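Carbonic anhydrase (Unidentified, PDB 3R1W) probably catalyses the reversible hydration of carbon dioxide to bicarbonate, as a trimeric left-handed beta-helix enzyme of the gamma class. Local coordinates at residues S45-A50 and V176-K181; G91-I96 and Y170-Y175; E126-V131 and S166-G171; G146-G151 and K156-T161. All blocks are in the same frame, centred on the assembly; numbering follows the deposited sequence.

Contact 1 (S45-A50 and V176-K181)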
# COMPACT_ATOMS: atom_id res chain seq x y z
N SER B 45 8.75 -13.30 10.06
CA SER B 45 7.32 -13.07 10.19
C SER B 45 6.84 -12.24 9.02
O SER B 45 7.46 -11.24 8.66
CB SER B 45 7.00 -12.37 11.51
OG SER B 45 7.68 -11.14 11.65
N VAL B 46 5.73 -12.66 8.42
CA VAL B 46 5.16 -11.95 7.30
C VAL B 46 3.73 -11.64 7.66
O VAL B 46 2.94 -12.53 7.95
CB VAL B 46 5.22 -12.78 6.01
CG1 VAL B 46 4.65 -11.96 4.85
CG2 VAL B 46 6.67 -13.19 5.71
N TRP B 47 3.41 -10.35 7.65
CA TRP B 47 2.23 -9.81 8.31
C TRP B 47 1.08 -9.58 7.34
O TRP B 47 1.24 -9.78 6.13
CB TRP B 47 2.64 -8.54 9.06
CG TRP B 47 3.61 -8.91 10.14
CD1 TRP B 47 4.98 -9.01 10.03
CD2 TRP B 47 3.28 -9.32 11.47
NE1 TRP B 47 5.52 -9.43 11.22
CE2 TRP B 47 4.50 -9.63 12.12
CE3 TRP B 47 2.08 -9.45 12.18
CZ2 TRP B 47 4.54 -10.05 13.45
CZ3 TRP B 47 2.13 -9.87 13.49
CH2 TRP B 47 3.35 -10.16 14.12
N PRO B 48 -0.12 -9.23 7.86
CA PRO B 48 -1.27 -9.23 6.95
C PRO B 48 -1.08 -8.44 5.67
O PRO B 48 -0.57 -7.31 5.67
CB PRO B 48 -2.38 -8.61 7.81
CG PRO B 48 -2.04 -9.07 9.19
CD PRO B 48 -0.52 -9.00 9.26
N LEU B 49 -1.51 -9.05 4.57
CA LEU B 49 -1.60 -8.39 3.27
C LEU B 49 -0.24 -7.92 2.72
O LEU B 49 -0.18 -6.93 1.99
CB LEU B 49 -2.60 -7.23 3.33
CG LEU B 49 -3.99 -7.62 3.86
CD1 LEU B 49 -4.95 -6.42 3.85
CD2 LEU B 49 -4.57 -8.77 3.05
N ALA B 50 0.83 -8.64 3.08
CA ALA B 50 2.13 -8.44 2.44
C ALA B 50 2.29 -9.39 1.24
O ALA B 50 1.71 -10.49 1.22
CB ALA B 50 3.27 -8.65 3.43
N VAL B 176 9.72 -11.00 16.99
CA VAL B 176 9.76 -12.46 17.16
C VAL B 176 8.76 -12.89 18.24
O VAL B 176 7.98 -13.83 18.06
CB VAL B 176 11.18 -12.96 17.49
CG1 VAL B 176 11.15 -14.43 17.95
CG2 VAL B 176 12.10 -12.79 16.28
N ARG B 177 8.77 -12.19 19.38
CA ARG B 177 7.81 -12.49 20.43
C ARG B 177 6.37 -12.25 19.97
O ARG B 177 5.47 -13.02 20.32
CB ARG B 177 8.11 -11.70 21.71
CG ARG B 177 9.37 -12.16 22.43
CD ARG B 177 9.47 -11.53 23.82
NE ARG B 177 9.49 -10.07 23.75
CZ ARG B 177 10.59 -9.35 23.54
NH1 ARG B 177 11.75 -9.96 23.37
NH2 ARG B 177 10.52 -8.03 23.49
N LEU B 178 6.15 -11.19 19.19
CA LEU B 178 4.80 -10.85 18.73
C LEU B 178 4.31 -11.91 17.76
O LEU B 178 3.16 -12.37 17.81
CB LEU B 178 4.82 -9.49 18.02
CG LEU B 178 3.45 -9.01 17.54
CD1 LEU B 178 2.48 -8.92 18.72
CD2 LEU B 178 3.60 -7.66 16.82
N LYS B 179 5.18 -12.34 16.85
CA LYS B 179 4.77 -13.39 15.91
C LYS B 179 4.48 -14.73 16.60
O LYS B 179 3.63 -15.48 16.13
CB LYS B 179 5.75 -13.56 14.74
CG LYS B 179 7.14 -14.04 15.10
CD LYS B 179 7.28 -15.54 15.01
CE LYS B 179 8.69 -15.98 15.44
NZ LYS B 179 8.82 -17.40 15.85
N ASP B 180 5.14 -15.04 17.72
CA ASP B 180 4.76 -16.24 18.44
C ASP B 180 3.32 -16.14 18.96
O ASP B 180 2.62 -17.14 19.01
CB ASP B 180 5.76 -16.53 19.57
CG ASP B 180 7.09 -17.05 19.04
OD1 ASP B 180 7.11 -17.62 17.94
OD2 ASP B 180 8.12 -16.89 19.74
N LYS B 181 2.90 -14.94 19.35
CA LYS B 181 1.54 -14.75 19.82
C LYS B 181 0.55 -14.91 18.68
O LYS B 181 -0.51 -15.52 18.85
CB LYS B 181 1.36 -13.38 20.48
CG LYS B 181 2.24 -13.17 21.71
CD LYS B 181 1.97 -11.80 22.32
CE LYS B 181 2.70 -11.61 23.63
NZ LYS B 181 2.42 -10.26 24.20

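Contact 2 (G91-I96 and Y170-Y175)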
# COMPACT_ATOMS: atom_id res chain seq x y z
N GLY B 91 19.04 -9.65 5.04
CA GLY B 91 19.73 -10.37 6.11
C GLY B 91 18.89 -10.66 7.34
O GLY B 91 17.67 -10.79 7.25
N ASP B 92 19.56 -10.78 8.49
CA ASP B 92 18.92 -11.11 9.77
C ASP B 92 18.57 -9.86 10.57
O ASP B 92 19.21 -8.82 10.43
CB ASP B 92 19.87 -11.93 10.66
CG ASP B 92 20.55 -13.06 9.92
OD1 ASP B 92 19.92 -13.71 9.06
OD2 ASP B 92 21.74 -13.32 10.23
N ASP B 93 17.56 -9.97 11.44
CA ASP B 93 17.20 -8.88 12.34
C ASP B 93 16.88 -7.62 11.57
O ASP B 93 17.23 -6.52 11.97
CB ASP B 93 18.33 -8.61 13.34
CG ASP B 93 18.57 -9.78 14.28
OD1 ASP B 93 17.60 -10.29 14.89
OD2 ASP B 93 19.74 -10.20 14.41
N VAL B 94 16.22 -7.78 10.43
CA VAL B 94 15.79 -6.64 9.64
C VAL B 94 14.31 -6.39 9.92
O VAL B 94 13.51 -7.31 9.93
CB VAL B 94 16.04 -6.88 8.13
CG1 VAL B 94 15.43 -5.76 7.29
CG2 VAL B 94 17.54 -7.02 7.86
N THR B 95 13.96 -5.14 10.18
CA THR B 95 12.56 -4.79 10.41
C THR B 95 12.05 -4.02 9.18
O THR B 95 12.46 -2.89 8.94
CB THR B 95 12.39 -3.95 11.68
OG1 THR B 95 12.91 -4.67 12.81
CG2 THR B 95 10.91 -3.64 11.93
N ILE B 96 11.18 -4.65 8.41
CA ILE B 96 10.64 -4.00 7.21
C ILE B 96 9.27 -3.42 7.56
O ILE B 96 8.31 -4.16 7.77
CB ILE B 96 10.58 -4.98 6.02
CG1 ILE B 96 11.98 -5.53 5.72
CG2 ILE B 96 10.00 -4.31 4.77
CD1 ILE B 96 11.97 -6.77 4.84
N TYR B 170 16.72 -5.34 19.67
CA TYR B 170 15.53 -5.27 20.53
C TYR B 170 14.23 -5.32 19.72
O TYR B 170 13.31 -6.09 20.04
CB TYR B 170 15.51 -4.02 21.41
CG TYR B 170 14.17 -3.90 22.11
CD1 TYR B 170 13.92 -4.62 23.27
CD2 TYR B 170 13.14 -3.14 21.58
CE1 TYR B 170 12.70 -4.55 23.90
CE2 TYR B 170 11.92 -3.06 22.20
CZ TYR B 170 11.71 -3.77 23.36
OH TYR B 170 10.48 -3.71 23.99
N GLY B 171 14.14 -4.48 18.69
CA GLY B 171 12.92 -4.37 17.89
C GLY B 171 12.63 -5.65 17.15
O GLY B 171 11.49 -6.13 17.12
N ALA B 172 13.67 -6.21 16.53
CA ALA B 172 13.52 -7.49 15.84
C ALA B 172 13.07 -8.57 16.82
O ALA B 172 12.23 -9.40 16.50
CB ALA B 172 14.82 -7.88 15.15
N GLY B 173 13.64 -8.55 18.03
CA GLY B 173 13.28 -9.52 19.05
C GLY B 173 11.84 -9.34 19.52
O GLY B 173 11.14 -10.30 19.79
N ASN B 174 11.40 -8.09 19.62
CA ASN B 174 10.02 -7.82 20.00
C ASN B 174 9.06 -8.39 18.96
O ASN B 174 8.00 -8.89 19.30
CB ASN B 174 9.77 -6.32 20.16
CG ASN B 174 8.34 -6.02 20.58
OD1 ASN B 174 7.89 -6.47 21.64
ND2 ASN B 174 7.61 -5.28 19.76
N TYR B 175 9.45 -8.32 17.68
CA TYR B 175 8.60 -8.86 16.62
C TYR B 175 8.61 -10.40 16.58
O TYR B 175 7.62 -11.02 16.20
CB TYR B 175 8.90 -8.24 15.25
CG TYR B 175 7.79 -7.28 14.85
CD1 TYR B 175 6.81 -7.67 13.94
CD2 TYR B 175 7.70 -6.02 15.42
CE1 TYR B 175 5.78 -6.80 13.59
CE2 TYR B 175 6.67 -5.15 15.08
CZ TYR B 175 5.71 -5.55 14.17
OH TYR B 175 4.69 -4.70 13.82

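Contact 3 (E126-V131 and S166-G171)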
# COMPACT_ATOMS: atom_id res chain seq x y z
N GLU B 126 23.86 -1.44 3.89
CA GLU B 126 24.80 -2.13 4.77
C GLU B 126 24.19 -2.44 6.15
O GLU B 126 23.05 -2.05 6.43
CB GLU B 126 26.11 -1.34 4.89
CG GLU B 126 26.81 -1.19 3.54
CD GLU B 126 28.13 -0.44 3.62
OE1 GLU B 126 28.50 0.03 4.71
OE2 GLU B 126 28.78 -0.31 2.56
N ASP B 127 24.94 -3.16 6.98
CA ASP B 127 24.50 -3.49 8.34
C ASP B 127 24.24 -2.25 9.17
O ASP B 127 24.92 -1.23 9.00
CB ASP B 127 25.59 -4.29 9.07
CG ASP B 127 25.83 -5.66 8.49
OD1 ASP B 127 25.12 -6.07 7.54
OD2 ASP B 127 26.75 -6.34 9.00
N GLU B 128 23.29 -2.34 10.09
CA GLU B 128 23.08 -1.29 11.09
C GLU B 128 22.82 0.08 10.48
O GLU B 128 23.46 1.07 10.81
CB GLU B 128 24.25 -1.29 12.10
CG GLU B 128 24.36 -2.64 12.81
CD GLU B 128 25.48 -2.72 13.85
OE1 GLU B 128 26.29 -1.77 13.96
OE2 GLU B 128 25.54 -3.75 14.55
N VAL B 129 21.85 0.12 9.56
CA VAL B 129 21.42 1.35 8.92
C VAL B 129 19.96 1.57 9.27
O VAL B 129 19.20 0.61 9.41
CB VAL B 129 21.56 1.23 7.38
CG1 VAL B 129 20.76 2.32 6.69
CG2 VAL B 129 23.04 1.25 6.97
N ILE B 130 19.57 2.83 9.42
CA ILE B 130 18.16 3.18 9.56
C ILE B 130 17.71 3.92 8.30
O ILE B 130 18.32 4.92 7.91
CB ILE B 130 17.90 4.09 10.78
CG1 ILE B 130 18.11 3.30 12.08
CG2 ILE B 130 16.49 4.67 10.73
CD1 ILE B 130 18.10 4.17 13.33
N VAL B 131 16.65 3.42 7.67
CA VAL B 131 16.01 4.11 6.55
C VAL B 131 14.72 4.70 7.09
O VAL B 131 13.82 3.97 7.51
CB VAL B 131 15.72 3.16 5.36
CG1 VAL B 131 15.01 3.92 4.22
CG2 VAL B 131 17.02 2.53 4.85
N SER B 166 21.26 -0.49 19.63
CA SER B 166 20.68 -1.58 20.43
C SER B 166 19.26 -1.91 19.97
O SER B 166 18.78 -3.02 20.18
CB SER B 166 20.72 -1.26 21.93
OG SER B 166 19.72 -0.32 22.29
N PHE B 167 18.59 -0.95 19.33
CA PHE B 167 17.19 -1.16 18.95
C PHE B 167 17.02 -2.15 17.80
O PHE B 167 15.98 -2.80 17.70
CB PHE B 167 16.49 0.16 18.62
CG PHE B 167 15.03 -0.00 18.31
CD1 PHE B 167 14.09 -0.10 19.34
CD2 PHE B 167 14.59 -0.07 16.99
CE1 PHE B 167 12.74 -0.25 19.06
CE2 PHE B 167 13.23 -0.22 16.71
CZ PHE B 167 12.31 -0.32 17.75
N PHE B 168 18.02 -2.27 16.93
CA PHE B 168 17.89 -3.21 15.82
C PHE B 168 17.53 -4.60 16.36
O PHE B 168 16.62 -5.26 15.86
CB PHE B 168 19.19 -3.32 15.00
CG PHE B 168 19.57 -2.05 14.29
CD1 PHE B 168 18.72 -1.46 13.37
CD2 PHE B 168 20.82 -1.47 14.51
CE1 PHE B 168 19.09 -0.30 12.70
CE2 PHE B 168 21.19 -0.31 13.86
CZ PHE B 168 20.33 0.28 12.94
N THR B 169 18.28 -5.04 17.37
CA THR B 169 18.09 -6.36 17.94
C THR B 169 16.90 -6.39 18.88
O THR B 169 16.14 -7.35 18.89
CB THR B 169 19.36 -6.81 18.71
OG1 THR B 169 20.40 -7.07 17.77
CG2 THR B 169 19.08 -8.05 19.51
N TYR B 170 16.72 -5.34 19.67
CA TYR B 170 15.53 -5.27 20.53
C TYR B 170 14.23 -5.32 19.72
O TYR B 170 13.31 -6.09 20.04
CB TYR B 170 15.51 -4.02 21.41
CG TYR B 170 14.17 -3.90 22.11
CD1 TYR B 170 13.92 -4.62 23.27
CD2 TYR B 170 13.14 -3.14 21.58
CE1 TYR B 170 12.70 -4.55 23.90
CE2 TYR B 170 11.92 -3.06 22.20
CZ TYR B 170 11.71 -3.77 23.36
OH TYR B 170 10.48 -3.71 23.99
N GLY B 171 14.14 -4.48 18.69
CA GLY B 171 12.92 -4.37 17.89
C GLY B 171 12.63 -5.65 17.15
O GLY B 171 11.49 -6.13 17.12

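Contact 4 (G146-G151 and K156-T161)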
# COMPACT_ATOMS: atom_id res chain seq x y z
N GLY B 146 25.94 2.20 9.88
CA GLY B 146 25.98 3.04 11.06
C GLY B 146 25.40 4.42 10.86
O GLY B 146 25.66 5.34 11.63
N PHE B 147 24.58 4.58 9.82
CA PHE B 147 23.98 5.88 9.53
C PHE B 147 22.48 5.85 9.37
O PHE B 147 21.89 4.81 9.06
CB PHE B 147 24.60 6.51 8.28
CG PHE B 147 26.02 6.96 8.48
CD1 PHE B 147 27.07 6.11 8.23
CD2 PHE B 147 26.28 8.24 8.94
CE1 PHE B 147 28.38 6.52 8.42
CE2 PHE B 147 27.59 8.67 9.13
CZ PHE B 147 28.64 7.81 8.87
N VAL B 148 21.87 7.01 9.58
CA VAL B 148 20.46 7.23 9.31
C VAL B 148 20.32 7.91 7.96
O VAL B 148 21.00 8.90 7.68
CB VAL B 148 19.82 8.15 10.38
CG1 VAL B 148 18.38 8.44 10.02
CG2 VAL B 148 19.93 7.52 11.76
N TYR B 149 19.44 7.38 7.12
CA TYR B 149 19.16 7.99 5.82
C TYR B 149 17.71 8.43 5.74
O TYR B 149 16.82 7.74 6.24
CB TYR B 149 19.47 6.99 4.70
CG TYR B 149 20.96 6.82 4.46
CD1 TYR B 149 21.73 5.95 5.24
CD2 TYR B 149 21.59 7.52 3.43
CE1 TYR B 149 23.08 5.79 5.01
CE2 TYR B 149 22.95 7.37 3.20
CZ TYR B 149 23.69 6.51 3.98
OH TYR B 149 25.04 6.37 3.73
N MET B 150 17.46 9.56 5.10
CA MET B 150 16.11 10.11 5.01
C MET B 150 15.91 10.88 3.71
O MET B 150 16.84 11.46 3.18
CB MET B 150 15.85 11.03 6.22
CG MET B 150 14.51 11.72 6.25
SD MET B 150 14.18 12.46 7.87
CE MET B 150 14.24 11.02 8.93
N GLY B 151 14.68 10.89 3.21
CA GLY B 151 14.32 11.74 2.10
C GLY B 151 14.09 11.03 0.78
O GLY B 151 14.23 9.80 0.69
N LYS B 156 22.26 10.78 3.53
CA LYS B 156 22.79 10.59 4.88
C LYS B 156 22.41 11.77 5.76
O LYS B 156 22.57 12.93 5.37
CB LYS B 156 24.31 10.41 4.84
CG LYS B 156 24.92 10.08 6.19
CD LYS B 156 26.45 10.13 6.13
CE LYS B 156 27.01 9.00 5.29
NZ LYS B 156 28.50 9.08 5.20
N VAL B 157 21.89 11.48 6.95
CA VAL B 157 21.49 12.51 7.90
C VAL B 157 22.49 12.64 9.04
O VAL B 157 22.95 13.73 9.36
CB VAL B 157 20.12 12.19 8.52
CG1 VAL B 157 19.74 13.26 9.54
CG2 VAL B 157 19.06 12.07 7.44
N ARG B 158 22.81 11.51 9.66
CA ARG B 158 23.68 11.48 10.83
C ARG B 158 24.03 10.04 11.17
O ARG B 158 23.38 9.11 10.70
CB ARG B 158 22.98 12.10 12.03
CG ARG B 158 21.67 11.43 12.39
CD ARG B 158 21.11 11.92 13.72
NE ARG B 158 19.79 11.36 13.99
CZ ARG B 158 19.58 10.17 14.53
NH1 ARG B 158 20.61 9.40 14.87
NH2 ARG B 158 18.34 9.74 14.73
N PRO B 159 25.07 9.84 11.99
CA PRO B 159 25.31 8.47 12.47
C PRO B 159 24.21 8.05 13.44
O PRO B 159 23.52 8.89 14.00
CB PRO B 159 26.65 8.58 13.21
CG PRO B 159 26.88 10.04 13.43
CD PRO B 159 26.16 10.76 12.34
N ILE B 160 24.05 6.74 13.63
CA ILE B 160 23.08 6.26 14.60
C ILE B 160 23.61 6.43 16.02
O ILE B 160 24.83 6.47 16.25
CB ILE B 160 22.74 4.80 14.35
CG1 ILE B 160 23.98 3.92 14.52
CG2 ILE B 160 22.12 4.63 12.96
CD1 ILE B 160 23.69 2.42 14.54
N THR B 161 22.68 6.52 16.97
CA THR B 161 22.99 6.59 18.40
C THR B 161 23.24 5.18 18.95
O THR B 161 22.98 4.19 18.26
CB THR B 161 21.83 7.21 19.19
OG1 THR B 161 20.64 6.41 19.03
CG2 THR B 161 21.54 8.63 18.69

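Contact 1 (S45-A50 and V176-K181)
W47 and S45, on an early coil of the left-handed beta-helix, meet L178 and K179 where the long C-terminal helix lies back along the coils. The indole does most of the work. Its CG is anti to the carbonyl carbon (chi1 -65°), which lets the benzene end of the indole reach the helix. There W47 CH2 comes 3.6 Å from L178 CG, the branch point of the leucine, while W47 CZ2 lies 3.9 Å from K179 CB. S45 adds its methylene, with S45 CB 3.7 Å from K179 CB. The small serine suits the narrow gap, and its hydroxyl also takes the indole N-H: W47 NE1 is 2.8 Å from S45 OG, in a bent bond (135°) with the oxygen 28° out of the ring plane. K179 gives only its first carbons to this packing. Bent at chi2, its chain carries NZ off to D180 OD1, 2.7 Å away and tilted from the carboxylate plane, and to D43 and the carbonyl of R25. The indole also meets R53 of the second subunit in a cation-pi contact. Without the indole, as with an alanine here, L178 would probably face a gap and this arginine would lose its aromatic partner. The chemistry is thus divided, with carbon packing between coil and helix and the lysine charge probably balanced by the carboxylates of D180 and D43.

Contact 2 (G91-I96 and Y170-Y175)
D93 and A172 bring their CA atoms to 5.3 Å, a close approach of a turn of the beta-helix to the C-terminal helix, and D93 takes a left-handed backbone conformation (phi 57°, psi 38°) at this point. At this spacing a small residue suits the helix side, and alanine fits: A172 CB rests 3.8 Å from D93 CA and 3.7 Å from D93 OD1. The aspartate holds its CG beside the backbone N (chi1 -65°), and its carboxylate thereby passes beside the methyl. That oxygen's strong partner is R64, which forms a salt bridge to it, and the methyl merely packs against a group already engaged. T95, in strand 94-96, faces the helix with its hydroxyl: T95 OG1 lies 4.1 Å from A172 N, a van der Waals approach, and no hydrogen bond joins the two segments. G171, with no side chain, lets T95 OG1 come near the helix backbone. Y175, a turn further along, leans towards the same coils, packs on S66 and Q68 and sends its hydroxyl to R53 of the second subunit. Strand 94-96 runs between strands 66-67 and 111-113 in the parallel sheet, with helix 162-184 laid across this side of it.

Contact 3 (E126-V131 and S166-G171)
The ring of F168 carries this contact, meeting the backbone and side chains of E128, V129 and I130 obliquely. The E128 carboxylate is turned within 14° of the ring plane, although the two side chains cross at about a right angle. Within the helix, one face of the F167 ring carries G171 CA, offset toward the rim; a CB on G171 would clash with that ring, so glycine belongs there. A first torsion of -65° points the F168 ring outward from the helix and sets its far end on the coil. F168 CE2 lies 3.5 Å from E128 CA and 3.7 Å from E128 CB. On the other flank F168 CE1 comes to 3.4 Å from V129 O and 3.8 Å from I130 CG1; a branched aliphatic side chain suits an apolar ring. E128 offers only carbon to the ring; its OE2 forms salt bridges with R110 and R165. Exchanging the phenylalanine for a serine is likely to open a gap between the helix and the turn before strand 130-131, taking from I130 CG1 the ring it packs on. F168 also packs on L112 of strand 111-113 and on I160, and so fills the angle between helix 162-184, two neighbouring coils and the chain segment leading into the helix.

Contact 4 (G146-G151 and K156-T161)
R158 O is approached by two groups of the partner strand: V148 N donates a nearly straight bond (2.8 Å, 177°), and F147 CA adds a CA-H...O contact at 3.5 Å. V148 O in turn accepts from V157 N, and G146 O from I160 N, 2.9 Å away; the positive phi of G146 favours glycine. V157 and R158 both stand opposite V148, and with V157 at phi -105° and psi -51° this is a classic beta bulge. On one side K156, its chain bent at chi3, passes over the F147 ring. Its long aliphatic chain can both pack there, CE over the ring centre in a CH-pi contact, and carry the charge of NZ, in cation-pi contact with the ring, to a salt bridge with E144. Y149 crosses the same lysine obliquely, its OH 3.6 Å from K156 CE and hydrogen-bonded to the backbone N of E144. On the other side V148 CG2 lies over one face of the R158 guanidinium, offset toward the rim, and 3.8 Å from I160 CG2. R158 itself reaches E164 of the helix. This bulged antiparallel beta hairpin ends the parallel coils of the left-handed beta-helix and leads into its C-terminal helix.

Overall arrangement
From the N terminus the chain winds through its left-handed coils, then turns back along them in helix 162-184. Contact 1 starts on an early coil and closes the longest loop, near the C-terminal part of that helix. Contact 2 starts at 91-96 and is nested within it; contact 3 starts at 126-131, also inside contact 1, and shares Y170 and G171 with contact 2. Contact 4, the hairpin just before the helix, lies within all three loops. Later coils therefore meet earlier parts of the helix. W47 touches Y175, linking contacts 1 and 2, and strand 130-131 pairs with strand 147-150, linking contacts 3 and 4. Contacts 1 to 3 also border the second subunit.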